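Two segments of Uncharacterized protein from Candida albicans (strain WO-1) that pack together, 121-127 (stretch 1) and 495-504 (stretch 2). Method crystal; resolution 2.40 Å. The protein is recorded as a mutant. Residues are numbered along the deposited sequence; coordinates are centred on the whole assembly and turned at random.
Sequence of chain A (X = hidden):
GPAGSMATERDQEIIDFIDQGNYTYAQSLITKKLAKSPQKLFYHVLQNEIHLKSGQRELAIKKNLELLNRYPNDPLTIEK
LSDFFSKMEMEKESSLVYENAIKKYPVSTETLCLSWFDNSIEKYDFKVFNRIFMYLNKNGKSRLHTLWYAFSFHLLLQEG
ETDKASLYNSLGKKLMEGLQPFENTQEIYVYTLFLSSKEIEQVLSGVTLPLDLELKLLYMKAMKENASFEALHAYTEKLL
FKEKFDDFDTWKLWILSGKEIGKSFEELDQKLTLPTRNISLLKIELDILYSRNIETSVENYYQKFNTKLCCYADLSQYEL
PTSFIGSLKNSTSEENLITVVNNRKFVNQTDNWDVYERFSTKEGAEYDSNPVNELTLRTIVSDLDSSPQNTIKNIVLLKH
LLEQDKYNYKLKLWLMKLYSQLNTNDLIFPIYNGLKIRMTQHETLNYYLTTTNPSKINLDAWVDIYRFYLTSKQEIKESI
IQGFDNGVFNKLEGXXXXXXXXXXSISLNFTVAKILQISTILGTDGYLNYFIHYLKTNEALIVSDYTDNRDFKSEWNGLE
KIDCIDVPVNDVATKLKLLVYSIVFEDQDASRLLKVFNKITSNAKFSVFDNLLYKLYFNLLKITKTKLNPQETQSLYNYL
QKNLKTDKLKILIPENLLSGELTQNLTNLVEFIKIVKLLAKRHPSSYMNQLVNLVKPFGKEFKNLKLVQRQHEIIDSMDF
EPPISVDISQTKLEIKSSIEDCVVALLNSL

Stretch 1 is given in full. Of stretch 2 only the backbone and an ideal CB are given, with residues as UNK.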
# COMPACT_ATOMS: atom_id res chain seq x y z
N ILE A 121 -0.96 -20.11 -5.66
CA ILE A 121 -0.31 -18.80 -5.58
C ILE A 121 -0.76 -18.06 -4.32
O ILE A 121 0.07 -17.55 -3.56
CB ILE A 121 -0.58 -18.00 -6.86
CG1 ILE A 121 0.21 -18.65 -8.01
CG2 ILE A 121 -0.18 -16.52 -6.67
CD1 ILE A 121 0.14 -17.95 -9.34
N GLU A 122 -2.08 -18.03 -4.07
CA GLU A 122 -2.64 -17.40 -2.88
C GLU A 122 -1.94 -17.85 -1.59
O GLU A 122 -1.87 -17.09 -0.62
CB GLU A 122 -4.14 -17.72 -2.79
CG GLU A 122 -5.00 -17.19 -3.95
CD GLU A 122 -5.11 -18.17 -5.12
OE1 GLU A 122 -4.17 -18.95 -5.35
OE2 GLU A 122 -6.16 -18.15 -5.81
N LYS A 123 -1.43 -19.08 -1.57
CA LYS A 123 -0.72 -19.65 -0.43
C LYS A 123 0.76 -19.66 -0.78
O LYS A 123 1.23 -20.57 -1.48
CB LYS A 123 -1.21 -21.06 -0.11
CG LYS A 123 -2.65 -21.14 0.35
CD LYS A 123 -3.07 -22.57 0.65
CE LYS A 123 -4.42 -22.58 1.33
NZ LYS A 123 -4.90 -23.94 1.65
N TYR A 124 1.49 -18.69 -0.28
CA TYR A 124 2.84 -18.42 -0.79
C TYR A 124 3.84 -19.38 -0.14
O TYR A 124 4.73 -19.00 0.63
CB TYR A 124 3.21 -16.96 -0.56
CG TYR A 124 2.12 -15.99 -0.99
CD1 TYR A 124 1.07 -15.67 -0.13
CD2 TYR A 124 2.13 -15.41 -2.26
CE1 TYR A 124 0.07 -14.80 -0.50
CE2 TYR A 124 1.13 -14.53 -2.65
CZ TYR A 124 0.10 -14.23 -1.76
OH TYR A 124 -0.91 -13.36 -2.11
N ASP A 125 3.68 -20.66 -0.47
CA ASP A 125 4.52 -21.74 0.05
C ASP A 125 5.57 -22.03 -1.01
O ASP A 125 5.38 -22.85 -1.90
CB ASP A 125 3.70 -22.99 0.39
CG ASP A 125 4.50 -24.05 1.13
OD1 ASP A 125 5.74 -24.08 1.00
OD2 ASP A 125 3.89 -24.87 1.85
N PHE A 126 6.71 -21.34 -0.88
CA PHE A 126 7.77 -21.45 -1.88
C PHE A 126 8.32 -22.87 -2.00
O PHE A 126 8.94 -23.19 -3.01
CB PHE A 126 8.91 -20.47 -1.56
CG PHE A 126 8.52 -19.02 -1.63
CD1 PHE A 126 7.69 -18.56 -2.63
CD2 PHE A 126 9.00 -18.11 -0.70
CE1 PHE A 126 7.33 -17.22 -2.69
CE2 PHE A 126 8.65 -16.77 -0.75
CZ PHE A 126 7.82 -16.33 -1.75
N LYS A 127 8.13 -23.71 -0.97
CA LYS A 127 8.47 -25.12 -1.08
C LYS A 127 7.53 -25.83 -2.04
O LYS A 127 7.93 -26.78 -2.72
CB LYS A 127 8.42 -25.80 0.30
CG LYS A 127 9.72 -25.69 1.08
CD LYS A 127 9.53 -25.98 2.56
CE LYS A 127 10.81 -25.65 3.34
NZ LYS A 127 10.59 -25.70 4.81
N UNK A 495 5.98 -8.66 -7.56
CA UNK A 495 4.57 -9.04 -7.73
C UNK A 495 4.12 -9.93 -6.59
O UNK A 495 3.05 -9.73 -6.00
CB UNK A 495 4.35 -9.75 -9.07
N UNK A 496 4.93 -10.95 -6.27
CA UNK A 496 4.58 -11.92 -5.24
C UNK A 496 4.47 -11.23 -3.89
O UNK A 496 3.48 -11.42 -3.16
CB UNK A 496 5.61 -13.05 -5.18
N UNK A 497 5.46 -10.39 -3.56
CA UNK A 497 5.45 -9.69 -2.28
C UNK A 497 4.30 -8.70 -2.19
O UNK A 497 3.71 -8.52 -1.12
CB UNK A 497 6.78 -8.96 -2.06
N UNK A 498 3.99 -8.04 -3.31
CA UNK A 498 2.82 -7.16 -3.37
C UNK A 498 1.56 -7.93 -3.00
O UNK A 498 0.79 -7.51 -2.14
CB UNK A 498 2.68 -6.55 -4.76
N UNK A 499 1.36 -9.08 -3.66
CA UNK A 499 0.22 -9.95 -3.36
C UNK A 499 0.20 -10.32 -1.88
O UNK A 499 -0.82 -10.12 -1.20
CB UNK A 499 0.27 -11.21 -4.22
N UNK A 500 1.32 -10.86 -1.36
CA UNK A 500 1.42 -11.23 0.06
C UNK A 500 1.02 -10.09 0.98
O UNK A 500 0.32 -10.29 1.98
CB UNK A 500 2.85 -11.68 0.39
N UNK A 501 1.51 -8.88 0.70
CA UNK A 501 1.25 -7.76 1.59
C UNK A 501 -0.22 -7.34 1.55
O UNK A 501 -0.69 -6.71 2.49
CB UNK A 501 2.15 -6.58 1.22
N UNK A 502 -0.93 -7.71 0.48
CA UNK A 502 -2.32 -7.31 0.24
C UNK A 502 -3.33 -8.32 0.75
O UNK A 502 -4.50 -7.98 0.95
CB UNK A 502 -2.55 -7.09 -1.26
N UNK A 503 -2.88 -9.56 1.01
CA UNK A 503 -3.79 -10.67 1.28
C UNK A 503 -4.50 -10.51 2.62
O UNK A 503 -5.66 -10.90 2.76
CB UNK A 503 -3.03 -12.00 1.25
N UNK A 504 -3.81 -9.98 3.62
CA UNK A 504 -4.36 -9.91 4.97
C UNK A 504 -3.89 -8.64 5.68
O UNK A 504 -3.35 -8.67 6.78
CB UNK A 504 -3.96 -11.15 5.77

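The backbone angles from 495 are helical, with phi near -50 to -95° and psi negative, so successive side chains are turned by about 100° and only some can meet stretch 1. The CA atoms nearest each other across the stretches are those of Tyr124 and position 500, 7.4 Å apart; the CA-to-CB bond of Tyr124 points toward stretch 2, and chi1 is m.

At position 495 the ideal CB has nothing of stretch 1 within 5.5 Å, so this contact sets no preference; the residue is Phe495, whose side chain makes no contact with stretch 1.

Position 496 points sideways, its ideal CB 5.1 Å from Tyr124 CD2 and 5.2 Å from Phe126 CE1. Two aromatic carbons with a gap before them suit a medium apolar side chain: leucine, isoleucine, valine or methionine. Ile496 is found, chi1 m and chi2 t. Ile496 CG2 lies 4.1 Å from Tyr124 CD2 and 4.0 Å from Phe126 CE1, the latter at the edge of the phenylalanine ring, so one methyl touches both aromatics.

Positions 497 and 498 point away, and neither ideal CB has a neighbour in stretch 1 within 5.5 Å; many residues would do. They are Asn497, whose end comes nearer without making contact, and Phe498, which stays well clear.

Position 499 points toward stretch 1, and its ideal CB is already 3.2 Å from Tyr124 OH, a tight approach. Little room is left along that line, which favours a small residue; a hydroxyl could also pair with the phenol, while alanine or glycine would leave it without this partner. The residue is Ser499, chi1 t. Ser499 OG lies 2.3 Å from Tyr124 OH, near the ring plane, in a very short hydrogen bond in which either group could be the donor.

Position 500 points sideways, with the ideal CB 4.3 Å from Tyr124 CE1 and the tyrosine face beside it. A long side chain with methylenes to lay on that face is suitable, such as lysine, arginine, glutamine or methionine. Lys500 CG sits 3.4 Å from the centroid of the Tyr124 ring and only 11° off its normal, a CH-pi contact. The extended chain, chi2 to chi4 all t, continues past the tyrosine until Lys500 NZ comes 3.3 Å from Phe126 CZ.

Position 501 points away and 502 sideways, both without a neighbour within 5.5 Å of the ideal CB, so stretch 1 sets no preference and many residues would do. Arg501 hydrogen-bonds elsewhere in the structure, and the end of Met502 leads away.

Position 503 points toward stretch 1, its ideal CB 4.2 Å from Tyr124 OH. Farther out, the carbonyl of Glu122 offers an acceptor, so a long donor such as glutamine, lysine or arginine is plausible. With chi1 and chi2 both t, Gln503 NE2 reaches Glu122 O at 2.6 Å; the 119° angle at the hydrogen makes this bond weak despite its length. Gln503 NE2 is also 3.5 Å from Tyr124 CE1.

At position 504 phi/psi of -146/53° depart from the preceding values, and the ideal CB has nothing of stretch 1 within 5.5 Å, so no preference is set; Asn504 is hydrogen-bonded elsewhere in the structure.

Stretch 2 (495-504) FINFSKRMQN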
# COMPACT_ATOMS: atom_id res chain seq x y z
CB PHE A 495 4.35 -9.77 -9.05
CG PHE A 495 4.59 -8.94 -10.28
CD1 PHE A 495 4.74 -7.57 -10.21
CD2 PHE A 495 4.67 -9.56 -11.52
CE1 PHE A 495 4.96 -6.83 -11.35
CE2 PHE A 495 4.90 -8.82 -12.67
CZ PHE A 495 5.05 -7.45 -12.59
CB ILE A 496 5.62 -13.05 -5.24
CG1 ILE A 496 5.52 -13.86 -6.54
CG2 ILE A 496 5.47 -13.94 -4.02
CD1 ILE A 496 6.72 -14.77 -6.81
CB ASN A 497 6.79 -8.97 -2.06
CG ASN A 497 7.90 -9.94 -1.66
OD1 ASN A 497 7.64 -10.99 -1.09
ND2 ASN A 497 9.14 -9.59 -1.96
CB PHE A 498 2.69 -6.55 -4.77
CG PHE A 498 1.69 -5.43 -4.87
CD1 PHE A 498 0.36 -5.69 -5.18
CD2 PHE A 498 2.06 -4.11 -4.66
CE1 PHE A 498 -0.57 -4.66 -5.27
CE2 PHE A 498 1.13 -3.07 -4.74
CZ PHE A 498 -0.17 -3.34 -5.05
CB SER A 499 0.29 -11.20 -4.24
OG SER A 499 -0.83 -12.02 -4.03
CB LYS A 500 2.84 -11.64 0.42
CG LYS A 500 3.34 -12.97 -0.08
CD LYS A 500 4.56 -13.38 0.74
CE LYS A 500 5.50 -14.29 -0.02
NZ LYS A 500 6.61 -14.78 0.86
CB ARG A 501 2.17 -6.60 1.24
CG ARG A 501 3.62 -6.86 1.66
CD ARG A 501 4.60 -5.82 1.13
NE ARG A 501 4.35 -4.48 1.66
CZ ARG A 501 5.12 -3.42 1.44
NH1 ARG A 501 6.21 -3.53 0.69
NH2 ARG A 501 4.80 -2.24 1.96
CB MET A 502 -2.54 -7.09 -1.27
CG MET A 502 -2.12 -5.71 -1.78
SD MET A 502 -2.92 -4.34 -1.01
CE MET A 502 -2.87 -3.22 -2.36
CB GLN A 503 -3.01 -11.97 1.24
CG GLN A 503 -3.85 -13.19 1.51
CD GLN A 503 -3.01 -14.41 1.76
OE1 GLN A 503 -2.26 -14.49 2.74
NE2 GLN A 503 -3.12 -15.38 0.85
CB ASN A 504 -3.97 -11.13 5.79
CG ASN A 504 -4.96 -11.37 6.88
OD1 ASN A 504 -6.12 -10.94 6.78
ND2 ASN A 504 -4.54 -12.06 7.91
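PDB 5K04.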